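Local coordinates for protein hydrolase, isochorismatase family (Pseudomonas putida KT2440, PDB 4H17) that probably acts as a hydrolase of the isochorismatase family, built on a Rossmann-like fold, at residues Val141-Glu155 and Glu179-Thr193. Sequence-based numbering, arbitrary orientation.
Sequences VRRAKDYGYRCTLVE and EMAVMADNFACVAPT. With SO4 (sulfate ion), chain D; SO4 (sulfate ion), chain I.
Strand 150-154 pairs in parallel with strand 189-191, and Leu153 N bonds to Cys189 O at 2.7 Å. This is the last strand pair of the Rossmann-like sheet, with 189-191 outermost within the chain. Helices 141-146 and 179-186 precede these strands and run almost parallel. Between helices and sheet, Leu153 CD2 reaches Met183 CG at 3.7 Å and also touches the selenium of selenomethionine Met180. Leu153 CG stands anti to the backbone N (chi1 177°), which carries the branch toward helix 179-186. Val141 CG1 packs on the selenium of Met183 and on Ala188 CB.

Arg142 lies across Phe187. Arg142 CG sits over one face of the Phe187 ring, a CH-pi contact, and Arg142 CZ is 4.5 Å from the ring centroid in a cation-pi contact. The guanidinium and ring planes are 42° apart. Glu179 OE2 meets Arg142 NH2 at the guanidinium edge, in its plane, a 3.1 Å salt bridge. Ser138 bonds both Arg142 NE and Glu179 OE2, while Thr139 and His134 of the second subunit take NH1 and NH2, tying this group to the dimer interface. A leucine here would probably leave the buried Glu179 carboxylate without its charged mate and remove these bonds to the second subunit. Beyond the ring, Lys145 bends at its last torsion (chi4 80°) and sets Lys145 NZ 2.8 Å from Asn186 O.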
loop_
_atom_site.group_PDB
_atom_site.type_symbol
_atom_site.label_atom_id
_atom_site.label_comp_id
_atom_site.label_asym_id
_atom_site.label_seq_id
_atom_site.Cartn_x
_atom_site.Cartn_y
_atom_site.Cartn_z
ATOM N N VAL A 141 -0.717 0.771 -7.665
ATOM C CA VAL A 141 -0.233 -0.538 -8.075
ATOM C C VAL A 141 -1.044 -1.576 -7.333
ATOM O O VAL A 141 -1.457 -2.578 -7.902
ATOM C CB VAL A 141 1.268 -0.670 -7.789
ATOM C CG1 VAL A 141 1.768 -2.109 -7.910
ATOM C CG2 VAL A 141 2.046 0.213 -8.767
ATOM N N ARG A 142 -1.251 -1.361 -6.045
ATOM C CA ARG A 142 -2.057 -2.326 -5.275
ATOM C C ARG A 142 -3.476 -2.450 -5.845
ATOM O O ARG A 142 -3.971 -3.565 -6.029
ATOM C CB ARG A 142 -2.118 -1.935 -3.800
ATOM C CG ARG A 142 -0.753 -2.003 -3.066
ATOM C CD ARG A 142 -0.778 -1.320 -1.717
ATOM N NE ARG A 142 0.536 -1.270 -1.053
ATOM C CZ ARG A 142 0.965 -2.164 -0.161
ATOM N NH1 ARG A 142 0.199 -3.165 0.225
ATOM N NH2 ARG A 142 2.179 -2.025 0.389
ATOM N N ARG A 143 -4.099 -1.324 -6.156
ATOM C CA ARG A 143 -5.444 -1.343 -6.707
ATOM C C ARG A 143 -5.512 -2.061 -8.065
ATOM O O ARG A 143 -6.476 -2.776 -8.373
ATOM C CB ARG A 143 -6.025 0.069 -6.792
ATOM C CG ARG A 143 -7.514 0.089 -7.128
ATOM C CD ARG A 143 -8.338 -0.704 -6.157
ATOM N NE ARG A 143 -9.761 -0.575 -6.442
ATOM C CZ ARG A 143 -10.659 -1.501 -6.127
ATOM N NH1 ARG A 143 -10.267 -2.592 -5.492
ATOM N NH2 ARG A 143 -11.959 -1.321 -6.429
ATOM N N ALA A 144 -4.504 -1.860 -8.878
ATOM C CA ALA A 144 -4.419 -2.501 -10.172
ATOM C C ALA A 144 -4.415 -4.013 -10.021
ATOM O O ALA A 144 -4.970 -4.689 -10.886
ATOM C CB ALA A 144 -3.177 -2.049 -10.919
ATOM N N LYS A 145 -3.747 -4.543 -8.991
ATOM C CA LYS A 145 -3.803 -5.986 -8.706
ATOM C C LYS A 145 -5.254 -6.455 -8.587
ATOM O O LYS A 145 -5.609 -7.501 -9.117
ATOM C CB LYS A 145 -3.028 -6.357 -7.437
ATOM C CG LYS A 145 -2.942 -7.864 -7.134
ATOM C CD LYS A 145 -2.303 -8.104 -5.761
ATOM C CE LYS A 145 -2.040 -9.568 -5.443
ATOM N NZ LYS A 145 -0.809 -10.105 -6.086
ATOM N N ASP A 146 -6.107 -5.699 -7.875
ATOM C CA ASP A 146 -7.528 -6.045 -7.735
ATOM C C ASP A 146 -8.276 -6.201 -9.044
ATOM O O ASP A 146 -9.237 -6.982 -9.156
ATOM C CB ASP A 146 -8.253 -5.004 -6.887
ATOM C CG ASP A 146 -7.869 -5.073 -5.395
ATOM O OD1 ASP A 146 -7.377 -6.124 -4.919
ATOM O OD2 ASP A 146 -8.077 -4.076 -4.678
ATOM N N TYR A 147 -7.855 -5.430 -10.051
ATOM C CA TYR A 147 -8.490 -5.486 -11.382
ATOM C C TYR A 147 -7.782 -6.448 -12.332
ATOM O O TYR A 147 -8.120 -6.558 -13.504
ATOM C CB TYR A 147 -8.512 -4.091 -11.953
ATOM C CG TYR A 147 -9.494 -3.178 -11.315
ATOM C CD1 TYR A 147 -10.863 -3.503 -11.331
ATOM C CD2 TYR A 147 -9.117 -1.969 -10.775
ATOM C CE1 TYR A 147 -11.805 -2.677 -10.797
ATOM C CE2 TYR A 147 -10.063 -1.107 -10.235
ATOM C CZ TYR A 147 -11.419 -1.453 -10.268
ATOM O OH TYR A 147 -12.407 -0.651 -9.717
ATOM N N GLY A 148 -6.814 -7.165 -11.806
ATOM C CA GLY A 148 -6.172 -8.232 -12.567
ATOM C C GLY A 148 -5.055 -7.778 -13.482
ATOM O O GLY A 148 -4.569 -8.566 -14.282
ATOM N N TYR A 149 -4.578 -6.543 -13.345
ATOM C CA TYR A 149 -3.423 -6.122 -14.079
ATOM C C TYR A 149 -2.112 -6.656 -13.555
ATOM O O TYR A 149 -1.971 -6.964 -12.368
ATOM C CB TYR A 149 -3.336 -4.586 -14.138
ATOM C CG TYR A 149 -4.533 -4.036 -14.876
ATOM C CD1 TYR A 149 -4.587 -4.025 -16.249
ATOM C CD2 TYR A 149 -5.615 -3.522 -14.175
ATOM C CE1 TYR A 149 -5.698 -3.554 -16.947
ATOM C CE2 TYR A 149 -6.721 -3.042 -14.849
ATOM C CZ TYR A 149 -6.777 -3.067 -16.218
ATOM O OH TYR A 149 -7.902 -2.578 -16.860
ATOM N N ARG A 150 -1.162 -6.800 -14.471
ATOM C CA ARG A 150 0.189 -7.187 -14.159
ATOM C C ARG A 150 1.027 -5.930 -14.206
ATOM O O ARG A 150 1.175 -5.329 -15.268
ATOM C CB ARG A 150 0.708 -8.146 -15.207
ATOM C CG ARG A 150 0.117 -9.536 -15.141
ATOM C CD ARG A 150 0.852 -10.456 -16.126
ATOM N NE ARG A 150 0.647 -10.092 -17.530
ATOM C CZ ARG A 150 -0.386 -10.491 -18.278
ATOM N NH1 ARG A 150 -1.322 -11.291 -17.776
ATOM N NH2 ARG A 150 -0.472 -10.107 -19.547
ATOM N N CYS A 151 1.594 -5.545 -13.074
ATOM C CA CYS A 151 2.324 -4.274 -12.961
ATOM C C CYS A 151 3.814 -4.537 -12.961
ATOM O O CYS A 151 4.288 -5.450 -12.301
ATOM C CB CYS A 151 1.940 -3.560 -11.680
ATOM S SG CYS A 151 0.285 -2.844 -11.756
ATOM N N THR A 152 4.540 -3.678 -13.678
ATOM C CA THR A 152 5.989 -3.626 -13.610
ATOM C C THR A 152 6.328 -2.203 -13.167
ATOM O O THR A 152 6.021 -1.233 -13.885
ATOM C CB THR A 152 6.655 -3.935 -14.950
ATOM O OG1 THR A 152 6.348 -5.291 -15.306
ATOM C CG2 THR A 152 8.141 -3.753 -14.843
ATOM N N LEU A 153 6.907 -2.096 -11.980
ATOM C CA LEU A 153 7.173 -0.802 -11.365
ATOM C C LEU A 153 8.610 -0.445 -11.596
ATOM O O LEU A 153 9.512 -1.223 -11.273
ATOM C CB LEU A 153 6.878 -0.898 -9.866
ATOM C CG LEU A 153 7.148 0.303 -8.981
ATOM C CD1 LEU A 153 6.470 1.577 -9.410
ATOM C CD2 LEU A 153 6.740 -0.059 -7.569
ATOM N N VAL A 154 8.859 0.748 -12.109
ATOM C CA VAL A 154 10.220 1.102 -12.537
ATOM C C VAL A 154 10.901 1.814 -11.381
ATOM O O VAL A 154 10.636 2.984 -11.113
ATOM C CB VAL A 154 10.235 1.980 -13.786
ATOM C CG1 VAL A 154 11.655 2.199 -14.278
ATOM C CG2 VAL A 154 9.368 1.357 -14.854
ATOM N N GLU A 155 11.761 1.083 -10.668
ATOM C CA GLU A 155 12.195 1.524 -9.337
ATOM C C GLU A 155 13.078 2.774 -9.374
ATOM O O GLU A 155 13.104 3.561 -8.430
ATOM C CB GLU A 155 12.946 0.401 -8.610
ATOM C CG GLU A 155 14.140 -0.109 -9.382
ATOM C CD GLU A 155 14.668 -1.407 -8.818
ATOM O OE1 GLU A 155 14.653 -1.550 -7.569
ATOM O OE2 GLU A 155 15.086 -2.269 -9.629
ATOM N N GLU A 179 9.822 -0.105 0.228
ATOM C CA GLU A 179 8.621 -0.201 -0.583
ATOM C C GLU A 179 8.836 -0.996 -1.857
ATOM O O GLU A 179 7.930 -1.693 -2.266
ATOM C CB GLU A 179 7.955 1.125 -0.850
ATOM C CG GLU A 179 6.416 0.945 -1.125
ATOM C CD GLU A 179 5.528 0.521 0.073
ATOM O OE1 GLU A 179 6.010 0.469 1.235
ATOM O OE2 GLU A 179 4.306 0.218 -0.128
HETATM N N MSE A 180 10.050 -0.967 -2.415
HETATM C CA MSE A 180 10.365 -1.750 -3.607
HETATM C C MSE A 180 10.364 -3.220 -3.228
HETATM O O MSE A 180 9.826 -4.038 -3.974
HETATM C CB MSE A 180 11.675 -1.384 -4.326
HETATM C CG MSE A 180 11.761 -0.007 -5.023
HETATM SE SE MSE A 180 10.204 0.386 -6.124
HETATM C CE MSE A 180 9.194 1.459 -4.867
ATOM N N ALA A 181 10.885 -3.559 -2.057
ATOM C CA ALA A 181 10.867 -4.943 -1.569
ATOM C C ALA A 181 9.421 -5.433 -1.357
ATOM O O ALA A 181 9.075 -6.577 -1.708
ATOM C CB ALA A 181 11.700 -5.087 -0.297
ATOM N N VAL A 182 8.607 -4.565 -0.766
ATOM C CA VAL A 182 7.173 -4.821 -0.496
ATOM C C VAL A 182 6.398 -5.048 -1.809
ATOM O O VAL A 182 5.656 -6.018 -1.958
ATOM C CB VAL A 182 6.579 -3.656 0.337
ATOM C CG1 VAL A 182 5.058 -3.586 0.265
ATOM C CG2 VAL A 182 7.090 -3.726 1.772
HETATM N N MSE A 183 6.603 -4.153 -2.775
HETATM C CA MSE A 183 6.029 -4.313 -4.113
HETATM C C MSE A 183 6.447 -5.618 -4.763
HETATM O O MSE A 183 5.608 -6.345 -5.259
HETATM C CB MSE A 183 6.459 -3.114 -4.983
HETATM C CG MSE A 183 5.839 -1.798 -4.476
HETATM SE SE MSE A 183 3.972 -1.670 -4.926
HETATM C CE MSE A 183 3.236 -1.955 -3.173
ATOM N N ALA A 184 7.750 -5.929 -4.748
ATOM C CA ALA A 184 8.270 -7.136 -5.377
ATOM C C ALA A 184 7.730 -8.405 -4.708
ATOM O O ALA A 184 7.664 -9.469 -5.336
ATOM C CB ALA A 184 9.788 -7.136 -5.341
ATOM N N ASP A 185 7.376 -8.322 -3.447
ATOM C CA ASP A 185 6.875 -9.502 -2.735
ATOM C C ASP A 185 5.535 -9.981 -3.304
ATOM O O ASP A 185 5.300 -11.193 -3.375
ATOM C CB ASP A 185 6.736 -9.172 -1.240
ATOM C CG ASP A 185 6.356 -10.367 -0.397
ATOM O OD1 ASP A 185 6.910 -11.448 -0.671
ATOM O OD2 ASP A 185 5.588 -10.148 0.590
ATOM N N ASN A 186 4.636 -9.057 -3.632
ATOM C CA ASN A 186 3.243 -9.423 -3.871
ATOM C C ASN A 186 2.398 -8.454 -4.748
ATOM O O ASN A 186 1.177 -8.640 -4.860
ATOM C CB ASN A 186 2.561 -9.547 -2.506
ATOM C CG ASN A 186 1.371 -10.488 -2.510
ATOM O OD1 ASN A 186 1.324 -11.445 -3.267
ATOM N ND2 ASN A 186 0.425 -10.223 -1.622
ATOM N N PHE A 187 3.020 -7.412 -5.308
ATOM C CA PHE A 187 2.227 -6.412 -6.020
ATOM C C PHE A 187 2.741 -6.037 -7.404
ATOM O O PHE A 187 1.947 -5.586 -8.236
ATOM C CB PHE A 187 2.041 -5.202 -5.149
ATOM C CG PHE A 187 1.332 -5.510 -3.858
ATOM C CD1 PHE A 187 -0.032 -5.656 -3.852
ATOM C CD2 PHE A 187 2.044 -5.720 -2.696
ATOM C CE1 PHE A 187 -0.692 -5.979 -2.681
ATOM C CE2 PHE A 187 1.387 -6.031 -1.509
ATOM C CZ PHE A 187 0.013 -6.160 -1.525
ATOM N N ALA A 188 4.024 -6.235 -7.689
ATOM C CA ALA A 188 4.554 -5.870 -9.013
ATOM C C ALA A 188 5.854 -6.553 -9.283
ATOM O O ALA A 188 6.532 -6.967 -8.354
ATOM C CB ALA A 188 4.789 -4.366 -9.088
ATOM N N CYS A 189 6.196 -6.701 -10.558
ATOM C CA CYS A 189 7.609 -6.872 -10.950
ATOM C C CYS A 189 8.268 -5.553 -10.718
ATOM O O CYS A 189 7.695 -4.506 -11.041
ATOM C CB CYS A 189 7.714 -7.275 -12.412
ATOM S SG CYS A 189 7.239 -8.994 -12.685
ATOM N N VAL A 190 9.468 -5.567 -10.159
ATOM C CA VAL A 190 10.218 -4.329 -9.972
ATOM C C VAL A 190 11.440 -4.437 -10.847
ATOM O O VAL A 190 12.173 -5.446 -10.786
ATOM C CB VAL A 190 10.564 -4.115 -8.486
ATOM C CG1 VAL A 190 11.410 -2.879 -8.269
ATOM C CG2 VAL A 190 9.278 -4.030 -7.635
ATOM N N ALA A 191 11.680 -3.398 -11.658
ATOM C CA ALA A 191 12.735 -3.438 -12.684
ATOM C C ALA A 191 13.336 -2.058 -12.884
ATOM O O ALA A 191 12.656 -1.064 -12.643
ATOM C CB ALA A 191 12.174 -3.942 -13.980
ATOM N N PRO A 192 14.629 -1.982 -13.299
ATOM C CA PRO A 192 15.221 -0.698 -13.641
ATOM C C PRO A 192 14.878 -0.286 -15.082
ATOM O O PRO A 192 14.574 -1.112 -15.952
ATOM C CB PRO A 192 16.707 -0.940 -13.480
ATOM C CG PRO A 192 16.889 -2.386 -13.780
ATOM C CD PRO A 192 15.608 -3.086 -13.407
ATOM N N THR A 193 14.898 1.031 -15.305
ATOM C CA THR A 193 14.538 1.628 -16.572
ATOM C C THR A 193 15.292 0.956 -17.730
ATOM O O THR A 193 14.709 0.693 -18.782
ATOM C CB THR A 193 14.858 3.144 -16.528
ATOM O OG1 THR A 193 14.045 3.797 -15.541
ATOM C CG2 THR A 193 14.669 3.859 -17.851
HETATM S S SO4 D . -11.979 2.352 -7.422
HETATM O O1 SO4 D . -12.308 3.251 -6.305
HETATM O O2 SO4 D . -10.576 2.000 -7.262
HETATM O O3 SO4 D . -12.172 3.089 -8.682
HETATM O O4 SO4 D . -12.840 1.123 -7.347
HETATM S S SO4 I . -13.210 -3.209 -3.578
HETATM O O1 SO4 I . -13.977 -2.242 -4.419
HETATM O O2 SO4 I . -12.469 -4.163 -4.453
HETATM O O3 SO4 I . -14.202 -4.084 -2.868
HETATM O O4 SO4 I . -12.345 -2.577 -2.556
HETATM O O HOH W 1 -0.191 -7.404 -10.034
#